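Local atomic coordinates of CRISPR-associated endonuclease Cas9 (Campylobacter jejuni subsp. jejuni serotype O:2, PDB entry 5X2H), a protein that uses a guide RNA to recognise matching foreign DNA and cuts its two strands with separate RuvC-like and HNH nuclease domains in CRISPR immunity. Residues A[628-632]-A[740-744]; A[744-749]-A[808-814]; A[757-761]-A[770-774]. All blocks are in the same frame, centred on the assembly; numbering follows the deposited sequence.

Interaction 1 of 3, residues A[628-632]-A[740-744]; sequences KPERK and YKDSL. With nucleotides of chain B.
Arg631 and Lys741 meet where a loop of the RuvC region packs on a type II beta turn, Tyr740 to Ser743, that leads into strand 744-748 of the PI-CTD sheet. The turn is closed by Ser743 N bonding Tyr740 O, and Ser743 OG accepts from Tyr740 N (2.9 Å). Across the loops the direct backbone bond is Arg631 N to Lys741 O, 2.9 Å and fairly straight at 159°. Waters extend it: one donates to both Lys628 O and Asp742 O, and another accepts from Lys741 N while lying close to Arg631 O.

Apolar packing rests on long aliphatic chains. CG of Lys632 sits squarely over one face of the Tyr740 ring, 3.5 Å from its centroid, a CH-pi contact in which a lysine offers methylenes to an aromatic and leaves its ammonium for the RNA. The aliphatic chain of Lys741 passes over one face of the Arg631 guanidinium, CB over its centre and CD nearest NH2 at 3.5 Å; both cationic ends make salt bridges to DNA phosphates, which probably offset their like charges.

The RNA supplies further polar partners. Lys632 N donates to OP1 of A79 of chain B at 2.9 Å. Glu630 places CG between its backbone N and carbonyl carbon (chi1 61°) and then runs extended, carrying its carboxylate to the sugar of C77 of chain B, whose O2' donates to OE2 at 2.9 Å. The Lys632 chain bends at chi3 (-75°), and its NZ reaches O2 of the same cytidine at 2.8 Å.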
loop_
_atom_site.group_PDB
_atom_site.type_symbol
_atom_site.label_atom_id
_atom_site.label_comp_id
_atom_site.label_asym_id
_atom_site.label_seq_id
_atom_site.Cartn_x
_atom_site.Cartn_y
_atom_site.Cartn_z
ATOM N N LYS A 628 2.936 -10.378 -23.091
ATOM C CA LYS A 628 2.863 -9.245 -22.188
ATOM C C LYS A 628 1.504 -8.576 -22.342
ATOM O O LYS A 628 1.037 -8.377 -23.469
ATOM C CB LYS A 628 3.973 -8.221 -22.469
ATOM C CG LYS A 628 5.384 -8.781 -22.425
ATOM C CD LYS A 628 6.414 -7.668 -22.575
ATOM C CE LYS A 628 7.831 -8.220 -22.585
ATOM N NZ LYS A 628 8.853 -7.143 -22.490
ATOM N N PRO A 629 0.849 -8.225 -21.242
ATOM C CA PRO A 629 -0.455 -7.567 -21.342
ATOM C C PRO A 629 -0.311 -6.075 -21.585
ATOM O O PRO A 629 0.603 -5.419 -21.081
ATOM C CB PRO A 629 -1.087 -7.840 -19.973
ATOM C CG PRO A 629 0.090 -7.867 -19.046
ATOM C CD PRO A 629 1.236 -8.473 -19.842
ATOM N N GLU A 630 -1.238 -5.536 -22.372
ATOM C CA GLU A 630 -1.272 -4.095 -22.565
ATOM C C GLU A 630 -1.777 -3.415 -21.297
ATOM O O GLU A 630 -2.699 -3.902 -20.636
ATOM C CB GLU A 630 -2.146 -3.733 -23.767
ATOM C CG GLU A 630 -3.596 -4.155 -23.668
ATOM C CD GLU A 630 -4.382 -3.789 -24.915
ATOM O OE1 GLU A 630 -3.762 -3.297 -25.888
ATOM O OE2 GLU A 630 -5.616 -3.991 -24.925
ATOM N N ARG A 631 -1.145 -2.298 -20.944
ATOM C CA ARG A 631 -1.414 -1.601 -19.686
ATOM C C ARG A 631 -2.404 -0.477 -19.961
ATOM O O ARG A 631 -2.019 0.617 -20.380
ATOM C CB ARG A 631 -0.121 -1.062 -19.084
ATOM C CG ARG A 631 0.971 -2.100 -18.907
ATOM C CD ARG A 631 1.742 -1.868 -17.617
ATOM N NE ARG A 631 3.090 -1.360 -17.841
ATOM C CZ ARG A 631 3.514 -0.159 -17.460
ATOM N NH1 ARG A 631 2.698 0.671 -16.826
ATOM N NH2 ARG A 631 4.765 0.205 -17.708
ATOM N N LYS A 632 -3.687 -0.737 -19.712
ATOM C CA LYS A 632 -4.743 0.200 -20.070
ATOM C C LYS A 632 -5.178 1.083 -18.908
ATOM O O LYS A 632 -6.126 1.862 -19.063
ATOM C CB LYS A 632 -5.950 -0.552 -20.639
ATOM C CG LYS A 632 -5.682 -1.189 -21.995
ATOM C CD LYS A 632 -6.951 -1.337 -22.824
ATOM C CE LYS A 632 -7.829 -2.472 -22.334
ATOM N NZ LYS A 632 -9.040 -2.645 -23.198
ATOM N N TYR A 740 -1.406 1.294 -25.910
ATOM C CA TYR A 740 -1.029 1.404 -24.513
ATOM C C TYR A 740 0.337 0.758 -24.348
ATOM O O TYR A 740 0.822 0.054 -25.238
ATOM C CB TYR A 740 -2.061 0.726 -23.597
ATOM C CG TYR A 740 -3.495 1.121 -23.878
ATOM C CD1 TYR A 740 -4.212 0.521 -24.905
ATOM C CD2 TYR A 740 -4.135 2.085 -23.110
ATOM C CE1 TYR A 740 -5.525 0.877 -25.169
ATOM C CE2 TYR A 740 -5.449 2.449 -23.364
ATOM C CZ TYR A 740 -6.139 1.840 -24.394
ATOM O OH TYR A 740 -7.444 2.194 -24.653
ATOM N N LYS A 741 0.961 1.003 -23.199
ATOM C CA LYS A 741 2.242 0.372 -22.912
ATOM C C LYS A 741 2.122 -1.142 -23.036
ATOM O O LYS A 741 1.197 -1.751 -22.489
ATOM C CB LYS A 741 2.727 0.764 -21.517
ATOM C CG LYS A 741 3.199 2.211 -21.431
ATOM C CD LYS A 741 3.740 2.554 -20.052
ATOM C CE LYS A 741 4.313 3.963 -20.028
ATOM N NZ LYS A 741 3.323 4.980 -20.485
ATOM N N ASP A 742 3.055 -1.734 -23.784
ATOM C CA ASP A 742 3.127 -3.165 -24.074
ATOM C C ASP A 742 2.020 -3.648 -25.004
ATOM O O ASP A 742 1.723 -4.847 -25.042
ATOM C CB ASP A 742 3.143 -4.006 -22.792
ATOM C CG ASP A 742 4.466 -3.919 -22.063
ATOM O OD1 ASP A 742 5.499 -3.696 -22.734
ATOM O OD2 ASP A 742 4.477 -4.068 -20.825
ATOM N N SER A 743 1.404 -2.750 -25.769
ATOM C CA SER A 743 0.565 -3.181 -26.876
ATOM C C SER A 743 1.423 -3.858 -27.935
ATOM O O SER A 743 2.572 -3.473 -28.165
ATOM C CB SER A 743 -0.174 -1.994 -27.495
ATOM O OG SER A 743 -1.217 -1.537 -26.657
ATOM N N LEU A 744 0.861 -4.875 -28.583
ATOM C CA LEU A 744 1.558 -5.589 -29.644
ATOM C C LEU A 744 1.244 -4.958 -30.993
ATOM O O LEU A 744 0.074 -4.826 -31.368
ATOM C CB LEU A 744 1.165 -7.064 -29.661
ATOM C CG LEU A 744 1.872 -7.870 -30.750
ATOM C CD1 LEU A 744 3.366 -7.909 -30.477
ATOM C CD2 LEU A 744 1.293 -9.276 -30.859
ATOM P P A B 79 -5.486 -2.962 -17.219
ATOM O OP1 A B 79 -4.085 -2.572 -17.516
ATOM O OP2 A B 79 -5.773 -3.829 -16.046
ATOM O "O5'" A B 79 -6.346 -1.631 -17.065
ATOM C "C5'" A B 79 -7.734 -1.690 -16.771
ATOM C "C4'" A B 79 -8.536 -0.779 -17.665
ATOM O "O4'" A B 79 -9.057 -1.532 -18.792
ATOM C "C3'" A B 79 -9.769 -0.153 -17.029
ATOM O "O3'" A B 79 -9.458 1.013 -16.286
ATOM C "C2'" A B 79 -10.675 0.114 -18.225
ATOM O "O2'" A B 79 -10.297 1.307 -18.891
ATOM C "C1'" A B 79 -10.346 -1.069 -19.133
ATOM N N9 A B 79 -11.309 -2.176 -18.974
ATOM C C8 A B 79 -11.101 -3.404 -18.394
ATOM N N7 A B 79 -12.160 -4.181 -18.412
ATOM C C5 A B 79 -13.128 -3.411 -19.043
ATOM C C6 A B 79 -14.471 -3.662 -19.374
ATOM N N6 A B 79 -15.099 -4.808 -19.099
ATOM N N1 A B 79 -15.159 -2.684 -20.003
ATOM C C2 A B 79 -14.527 -1.535 -20.278
ATOM N N3 A B 79 -13.269 -1.181 -20.021
ATOM C C4 A B 79 -12.616 -2.175 -19.395
ATOM P P A B 78 -5.509 -9.209 -20.754
ATOM O OP1 A B 78 -4.125 -9.569 -20.353
ATOM O OP2 A B 78 -6.640 -10.117 -20.427
ATOM O "O5'" A B 78 -5.836 -7.784 -20.129
ATOM C "C5'" A B 78 -5.029 -6.653 -20.430
ATOM C "C4'" A B 78 -5.770 -5.366 -20.175
ATOM O "O4'" A B 78 -7.064 -5.422 -20.839
ATOM C "C3'" A B 78 -6.067 -5.065 -18.706
ATOM O "O3'" A B 78 -6.101 -3.650 -18.533
ATOM C "C2'" A B 78 -7.479 -5.607 -18.547
ATOM O "O2'" A B 78 -8.202 -5.076 -17.458
ATOM C "C1'" A B 78 -8.087 -5.211 -19.887
ATOM N N9 A B 78 -9.270 -5.987 -20.259
ATOM C C8 A B 78 -9.524 -7.310 -20.006
ATOM N N7 A B 78 -10.690 -7.710 -20.446
ATOM C C5 A B 78 -11.240 -6.572 -21.017
ATOM C C6 A B 78 -12.469 -6.335 -21.656
ATOM N N6 A B 78 -13.398 -7.275 -21.839
ATOM N N1 A B 78 -12.709 -5.085 -22.115
ATOM C C2 A B 78 -11.773 -4.143 -21.935
ATOM N N3 A B 78 -10.583 -4.243 -21.348
ATOM C C4 A B 78 -10.379 -5.497 -20.904
ATOM P P C B 77 -7.142 -12.818 -26.313
ATOM O OP1 C B 77 -6.390 -13.233 -27.524
ATOM O OP2 C B 77 -7.058 -13.660 -25.093
ATOM O "O5'" C B 77 -6.671 -11.359 -25.895
ATOM C "C5'" C B 77 -6.767 -10.917 -24.550
ATOM C "C4'" C B 77 -6.506 -9.439 -24.468
ATOM O "O4'" C B 77 -7.450 -8.736 -25.303
ATOM C "C3'" C B 77 -6.653 -8.792 -23.100
ATOM O "O3'" C B 77 -5.468 -8.941 -22.337
ATOM C "C2'" C B 77 -6.962 -7.334 -23.437
ATOM O "O2'" C B 77 -5.761 -6.606 -23.638
ATOM C "C1'" C B 77 -7.682 -7.450 -24.786
ATOM N N1 C B 77 -9.142 -7.211 -24.723
ATOM C C2 C B 77 -9.591 -5.889 -24.744
ATOM O O2 C B 77 -8.755 -4.972 -24.776
ATOM N N3 C B 77 -10.919 -5.644 -24.718
ATOM C C4 C B 77 -11.780 -6.660 -24.690
ATOM N N4 C B 77 -13.081 -6.364 -24.661
ATOM C C5 C B 77 -11.349 -8.020 -24.678
ATOM C C6 C B 77 -10.031 -8.248 -24.706
HETATM O O HOH W 1 0.281 -6.927 -25.604
HETATM O O HOH W 2 -2.159 -5.252 -28.068
HETATM O O HOH W 3 -0.141 2.518 -21.016
#

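Interaction 2 of 3, residues A[744-749]-A[808-814]; sequences LILIQT and LKVFEKY
The carbonyl oxygen of Gln748 is gripped by two successive amides, Lys809 N at 2.8 Å and Val810 N at 3.2 Å. The first comes nearly end-on to the carbonyl, whereas the second lies in its plane on a lone pair. Two residues facing one make a classic beta bulge, just where strand 810-816 begins. At the bulge the long Gln748 and Lys809 chains run alongside each other, Lys809 CD lying 4.1 Å from the amide carbon CD of Gln748, while Gln748 NE2 bonds Met752 O.

From Ile745 to Ile747 the pairing is regular. Leu746 and Glu812 exchange both backbone bonds, Leu746 N to Glu812 O at 2.8 Å and Glu812 N to Leu746 O at 3.0 Å. At Leu744 one direct bond remains, from Tyr814 N to Leu744 O, and a water bridges Leu744 N and Tyr814 O.

Side chains alternate between the two faces. On one, the beta-branched Ile745 and Ile747 both touch the CD1-CE1 side of the Phe811 ring: the Ile747 side chain lies beside that of Phe811, CG2 3.7 Å from CD1, and CD1 of Ile745 reaches CE1. The CG of Phe811 is turned away from its own N (chi1 -164°), which brings the ring within reach of both isoleucines. Leu808 CD1 covers one ring face toward its rim, and Phe695 and Phe737 meet the ring edge-to-face. Bulky apolar groups suit this buried part around Phe811; Lys813, on the same face, bonds Ser738 O through NZ.

On the other face the tyrosine ring of Tyr814 lies beside Leu746, with CE1 3.7 Å from its CB. Glu812 sends its carboxylate away to a salt bridge with Lys824.

With segment axes at 175°, this is the pairing of two inner strands in the six-stranded antiparallel sheet of the PI-CTD domain.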
loop_
_atom_site.group_PDB
_atom_site.type_symbol
_atom_site.label_atom_id
_atom_site.label_comp_id
_atom_site.label_asym_id
_atom_site.label_seq_id
_atom_site.Cartn_x
_atom_site.Cartn_y
_atom_site.Cartn_z
ATOM N N LEU A 744 0.861 -4.875 -28.583
ATOM C CA LEU A 744 1.558 -5.589 -29.644
ATOM C C LEU A 744 1.244 -4.958 -30.993
ATOM O O LEU A 744 0.074 -4.826 -31.368
ATOM C CB LEU A 744 1.165 -7.064 -29.661
ATOM C CG LEU A 744 1.872 -7.870 -30.750
ATOM C CD1 LEU A 744 3.366 -7.909 -30.477
ATOM C CD2 LEU A 744 1.293 -9.276 -30.859
ATOM N N ILE A 745 2.290 -4.578 -31.726
ATOM C CA ILE A 745 2.125 -3.941 -33.024
ATOM C C ILE A 745 3.036 -4.612 -34.042
ATOM O O ILE A 745 4.051 -5.225 -33.705
ATOM C CB ILE A 745 2.407 -2.423 -32.970
ATOM C CG1 ILE A 745 3.875 -2.164 -32.622
ATOM C CG2 ILE A 745 1.478 -1.743 -31.964
ATOM C CD1 ILE A 745 4.247 -0.694 -32.553
ATOM N N LEU A 746 2.647 -4.487 -35.308
ATOM C CA LEU A 746 3.427 -4.958 -36.445
ATOM C C LEU A 746 3.843 -3.740 -37.255
ATOM O O LEU A 746 2.983 -3.009 -37.758
ATOM C CB LEU A 746 2.614 -5.926 -37.305
ATOM C CG LEU A 746 3.294 -6.472 -38.559
ATOM C CD1 LEU A 746 4.204 -7.642 -38.208
ATOM C CD2 LEU A 746 2.256 -6.876 -39.591
ATOM N N ILE A 747 5.151 -3.514 -37.372
ATOM C CA ILE A 747 5.658 -2.320 -38.035
ATOM C C ILE A 747 6.697 -2.702 -39.078
ATOM O O ILE A 747 7.335 -3.755 -39.007
ATOM C CB ILE A 747 6.261 -1.300 -37.046
ATOM C CG1 ILE A 747 7.435 -1.917 -36.284
ATOM C CG2 ILE A 747 5.203 -0.792 -36.090
ATOM C CD1 ILE A 747 8.161 -0.923 -35.406
ATOM N N GLN A 748 6.863 -1.810 -40.053
ATOM C CA GLN A 748 7.874 -1.969 -41.089
ATOM C C GLN A 748 8.250 -0.591 -41.612
ATOM O O GLN A 748 7.373 0.190 -41.992
ATOM C CB GLN A 748 7.365 -2.853 -42.234
ATOM C CG GLN A 748 8.392 -3.100 -43.330
ATOM C CD GLN A 748 7.824 -3.900 -44.491
ATOM O OE1 GLN A 748 6.628 -4.188 -44.534
ATOM N NE2 GLN A 748 8.683 -4.263 -45.437
ATOM N N THR A 749 9.543 -0.294 -41.614
ATOM C CA THR A 749 10.038 0.916 -42.247
ATOM C C THR A 749 10.351 0.637 -43.713
ATOM O O THR A 749 10.367 -0.510 -44.168
ATOM C CB THR A 749 11.282 1.440 -41.532
ATOM O OG1 THR A 749 12.420 0.663 -41.922
ATOM C CG2 THR A 749 11.103 1.344 -40.027
ATOM N N LEU A 808 5.903 5.251 -41.783
ATOM C CA LEU A 808 5.950 3.802 -41.642
ATOM C C LEU A 808 5.197 3.137 -42.786
ATOM O O LEU A 808 4.101 3.564 -43.161
ATOM C CB LEU A 808 5.353 3.377 -40.300
ATOM C CG LEU A 808 6.231 3.533 -39.056
ATOM C CD1 LEU A 808 5.456 3.152 -37.791
ATOM C CD2 LEU A 808 7.485 2.692 -39.190
ATOM N N LYS A 809 5.800 2.090 -43.351
ATOM C CA LYS A 809 5.148 1.367 -44.437
ATOM C C LYS A 809 4.041 0.463 -43.907
ATOM O O LYS A 809 2.995 0.313 -44.548
ATOM C CB LYS A 809 6.187 0.567 -45.224
ATOM C CG LYS A 809 5.608 -0.295 -46.322
ATOM C CD LYS A 809 6.707 -1.002 -47.108
ATOM C CE LYS A 809 6.122 -1.940 -48.148
ATOM N NZ LYS A 809 7.183 -2.567 -48.987
ATOM N N VAL A 810 4.252 -0.139 -42.737
ATOM C CA VAL A 810 3.258 -0.977 -42.074
ATOM C C VAL A 810 3.151 -0.526 -40.623
ATOM O O VAL A 810 4.172 -0.315 -39.958
ATOM C CB VAL A 810 3.620 -2.473 -42.154
ATOM C CG1 VAL A 810 2.693 -3.301 -41.270
ATOM C CG2 VAL A 810 3.559 -2.957 -43.592
ATOM N N PHE A 811 1.920 -0.367 -40.137
ATOM C CA PHE A 811 1.681 0.058 -38.755
ATOM C C PHE A 811 0.308 -0.493 -38.364
ATOM O O PHE A 811 -0.719 0.151 -38.591
ATOM C CB PHE A 811 1.750 1.572 -38.619
ATOM C CG PHE A 811 1.904 2.055 -37.203
ATOM C CD1 PHE A 811 2.081 1.158 -36.163
ATOM C CD2 PHE A 811 1.862 3.409 -36.910
ATOM C CE1 PHE A 811 2.220 1.603 -34.857
ATOM C CE2 PHE A 811 2.001 3.861 -35.605
ATOM C CZ PHE A 811 2.181 2.955 -34.579
ATOM N N GLU A 812 0.308 -1.696 -37.785
ATOM C CA GLU A 812 -0.912 -2.432 -37.484
ATOM C C GLU A 812 -0.893 -2.895 -36.035
ATOM O O GLU A 812 0.165 -3.189 -35.475
ATOM C CB GLU A 812 -1.074 -3.648 -38.407
ATOM C CG GLU A 812 -0.944 -3.345 -39.895
ATOM C CD GLU A 812 -2.274 -3.026 -40.550
ATOM O OE1 GLU A 812 -3.327 -3.359 -39.965
ATOM O OE2 GLU A 812 -2.265 -2.442 -41.656
ATOM N N LYS A 813 -2.078 -2.976 -35.434
ATOM C CA LYS A 813 -2.217 -3.396 -34.046
ATOM C C LYS A 813 -2.616 -4.864 -33.978
ATOM O O LYS A 813 -3.445 -5.332 -34.764
ATOM C CB LYS A 813 -3.250 -2.538 -33.308
ATOM C CG LYS A 813 -3.415 -2.896 -31.828
ATOM C CD LYS A 813 -4.516 -2.085 -31.156
ATOM C CE LYS A 813 -4.553 -2.356 -29.658
ATOM N NZ LYS A 813 -5.608 -1.563 -28.957
ATOM N N TYR A 814 -2.010 -5.589 -33.042
ATOM C CA TYR A 814 -2.332 -6.984 -32.779
ATOM C C TYR A 814 -2.623 -7.160 -31.294
ATOM O O TYR A 814 -2.472 -6.233 -30.492
ATOM C CB TYR A 814 -1.195 -7.915 -33.218
ATOM C CG TYR A 814 -1.158 -8.176 -34.706
ATOM C CD1 TYR A 814 -0.803 -7.175 -35.601
ATOM C CD2 TYR A 814 -1.470 -9.429 -35.215
ATOM C CE1 TYR A 814 -0.769 -7.415 -36.964
ATOM C CE2 TYR A 814 -1.438 -9.678 -36.573
ATOM C CZ TYR A 814 -1.089 -8.669 -37.443
ATOM O OH TYR A 814 -1.057 -8.917 -38.797
HETATM O O HOH W 2 -2.159 -5.252 -28.068
#

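Interaction 3 of 3, residues A[757-761]-A[770-774]; sequences FVYYN and LIVSK
This is the pairing of strands 756-764 and 769-773, the two arms of a beta hairpin in the antiparallel sheet of the PI-CTD domain. Tyr759 and Ser773 form a hydrogen-bonded pair: Tyr759 N donates to Ser773 O at 3.0 Å, and Ser773 N returns the bond to Tyr759 O. Asn761 N adds a shorter bond to Ile771 O, 2.8 Å. The segment axes are at 136°, a marked twist of the hairpin.

Val758 crosses Val772 at a slant, its CG2 lying 3.6 Å from CB of Val772; beta-branched valines suit these buried strand positions. Tyr760 turns its CG away from its backbone N (chi1 162°), and Leu770 CD2 meets the ring at its edge, 3.6 Å from CE1, the two side chains crossing at about a right angle. Leu770 also packs on Phe811.

Tyr759 is on the face opposite Tyr760 and Val772. Its hydroxyl bonds Val626 O and Lys628 N, so an aromatic with a polar tip can reach from the sheet to a neighbouring loop.

The chemistry thus implies backbone bonds that set register, apolar branches that pack between the strands, and a tyrosine hydroxyl that ties the sheet to the RuvC region.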
loop_
_atom_site.group_PDB
_atom_site.type_symbol
_atom_site.label_atom_id
_atom_site.label_comp_id
_atom_site.label_asym_id
_atom_site.label_seq_id
_atom_site.Cartn_x
_atom_site.Cartn_y
_atom_site.Cartn_z
ATOM N N PHE A 757 6.865 -8.061 -35.656
ATOM C CA PHE A 757 6.079 -7.919 -34.438
ATOM C C PHE A 757 6.970 -7.379 -33.329
ATOM O O PHE A 757 8.011 -7.968 -33.020
ATOM C CB PHE A 757 5.473 -9.258 -34.023
ATOM C CG PHE A 757 4.369 -9.734 -34.921
ATOM C CD1 PHE A 757 3.089 -9.220 -34.795
ATOM C CD2 PHE A 757 4.607 -10.706 -35.882
ATOM C CE1 PHE A 757 2.064 -9.661 -35.615
ATOM C CE2 PHE A 757 3.587 -11.149 -36.705
ATOM C CZ PHE A 757 2.313 -10.628 -36.568
ATOM N N VAL A 758 6.567 -6.257 -32.734
ATOM C CA VAL A 758 7.292 -5.654 -31.623
ATOM C C VAL A 758 6.283 -5.198 -30.581
ATOM O O VAL A 758 5.097 -5.016 -30.866
ATOM C CB VAL A 758 8.168 -4.460 -32.069
ATOM C CG1 VAL A 758 9.229 -4.909 -33.075
ATOM C CG2 VAL A 758 7.297 -3.356 -32.651
ATOM N N TYR A 759 6.768 -5.015 -29.356
ATOM C CA TYR A 759 5.961 -4.438 -28.290
ATOM C C TYR A 759 6.167 -2.928 -28.271
ATOM O O TYR A 759 7.307 -2.453 -28.223
ATOM C CB TYR A 759 6.321 -5.044 -26.934
ATOM C CG TYR A 759 5.652 -6.369 -26.647
ATOM C CD1 TYR A 759 4.284 -6.444 -26.416
ATOM C CD2 TYR A 759 6.390 -7.542 -26.591
ATOM C CE1 TYR A 759 3.669 -7.655 -26.147
ATOM C CE2 TYR A 759 5.786 -8.755 -26.321
ATOM C CZ TYR A 759 4.427 -8.806 -26.100
ATOM O OH TYR A 759 3.825 -10.013 -25.835
ATOM N N TYR A 760 5.069 -2.182 -28.326
ATOM C CA TYR A 760 5.130 -0.739 -28.150
ATOM C C TYR A 760 5.462 -0.419 -26.698
ATOM O O TYR A 760 4.852 -0.970 -25.778
ATOM C CB TYR A 760 3.798 -0.107 -28.560
ATOM C CG TYR A 760 3.578 1.299 -28.043
ATOM C CD1 TYR A 760 4.004 2.404 -28.768
ATOM C CD2 TYR A 760 2.928 1.521 -26.835
ATOM C CE1 TYR A 760 3.799 3.689 -28.299
ATOM C CE2 TYR A 760 2.720 2.797 -26.356
ATOM C CZ TYR A 760 3.158 3.877 -27.089
ATOM O OH TYR A 760 2.949 5.149 -26.608
ATOM N N ASN A 761 6.438 0.465 -26.489
ATOM C CA ASN A 761 6.853 0.865 -25.146
ATOM C C ASN A 761 6.532 2.311 -24.819
ATOM O O ASN A 761 6.113 2.604 -23.699
ATOM C CB ASN A 761 8.357 0.640 -24.957
ATOM C CG ASN A 761 8.723 -0.826 -24.876
ATOM O OD1 ASN A 761 7.883 -1.676 -24.584
ATOM N ND2 ASN A 761 9.989 -1.129 -25.127
ATOM N N LEU A 770 8.642 6.296 -31.853
ATOM C CA LEU A 770 8.299 5.172 -31.000
ATOM C C LEU A 770 9.542 4.571 -30.362
ATOM O O LEU A 770 10.646 4.635 -30.914
ATOM C CB LEU A 770 7.576 4.074 -31.784
ATOM C CG LEU A 770 6.233 4.373 -32.441
ATOM C CD1 LEU A 770 5.775 3.164 -33.249
ATOM C CD2 LEU A 770 5.178 4.769 -31.422
ATOM N N ILE A 771 9.340 3.983 -29.187
ATOM C CA ILE A 771 10.282 3.056 -28.577
ATOM C C ILE A 771 9.611 1.690 -28.583
ATOM O O ILE A 771 8.483 1.546 -28.095
ATOM C CB ILE A 771 10.661 3.480 -27.150
ATOM C CG1 ILE A 771 11.476 4.780 -27.167
ATOM C CG2 ILE A 771 11.408 2.357 -26.440
ATOM C CD1 ILE A 771 11.737 5.362 -25.772
ATOM N N VAL A 772 10.282 0.694 -29.164
ATOM C CA VAL A 772 9.739 -0.654 -29.263
ATOM C C VAL A 772 10.803 -1.644 -28.810
ATOM O O VAL A 772 11.995 -1.334 -28.758
ATOM C CB VAL A 772 9.259 -0.997 -30.693
ATOM C CG1 VAL A 772 8.268 0.044 -31.199
ATOM C CG2 VAL A 772 10.437 -1.117 -31.638
ATOM N N SER A 773 10.357 -2.855 -28.484
ATOM C CA SER A 773 11.251 -3.878 -27.962
ATOM C C SER A 773 10.865 -5.238 -28.525
ATOM O O SER A 773 9.736 -5.453 -28.975
ATOM C CB SER A 773 11.229 -3.910 -26.429
ATOM O OG SER A 773 9.915 -4.126 -25.954
ATOM N N LYS A 774 11.827 -6.153 -28.498
ATOM C CA LYS A 774 11.606 -7.510 -28.974
ATOM C C LYS A 774 10.964 -8.343 -27.872
ATOM O O LYS A 774 11.288 -8.184 -26.694
ATOM C CB LYS A 774 12.929 -8.133 -29.420
ATOM C CG LYS A 774 12.805 -9.489 -30.101
ATOM C CD LYS A 774 14.073 -9.816 -30.875
ATOM C CE LYS A 774 14.016 -11.190 -31.519
ATOM N NZ LYS A 774 14.298 -12.273 -30.541
#

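How the interactions relate
Interactions 2 and 3 belong to one antiparallel sheet and are joined through neighbouring strands 744-748 and 756-764, where Val758 N probably bonds Ile745 O. Interaction 3 is nested within the chain loop that interaction 2 closes, and is the more buried of the two; interaction 2 is partly buried. Interaction 1 sits at the sheet's end, where its turn is probably bonded to Tyr760 and leads through the shared Leu744, with the water on its N, into interaction 2. Backbone pairing and apolar branches dominate the sheet contacts, whereas interaction 1, at the junction with the RuvC region, adds charged side chains, RNA and DNA to its backbone and water bonds.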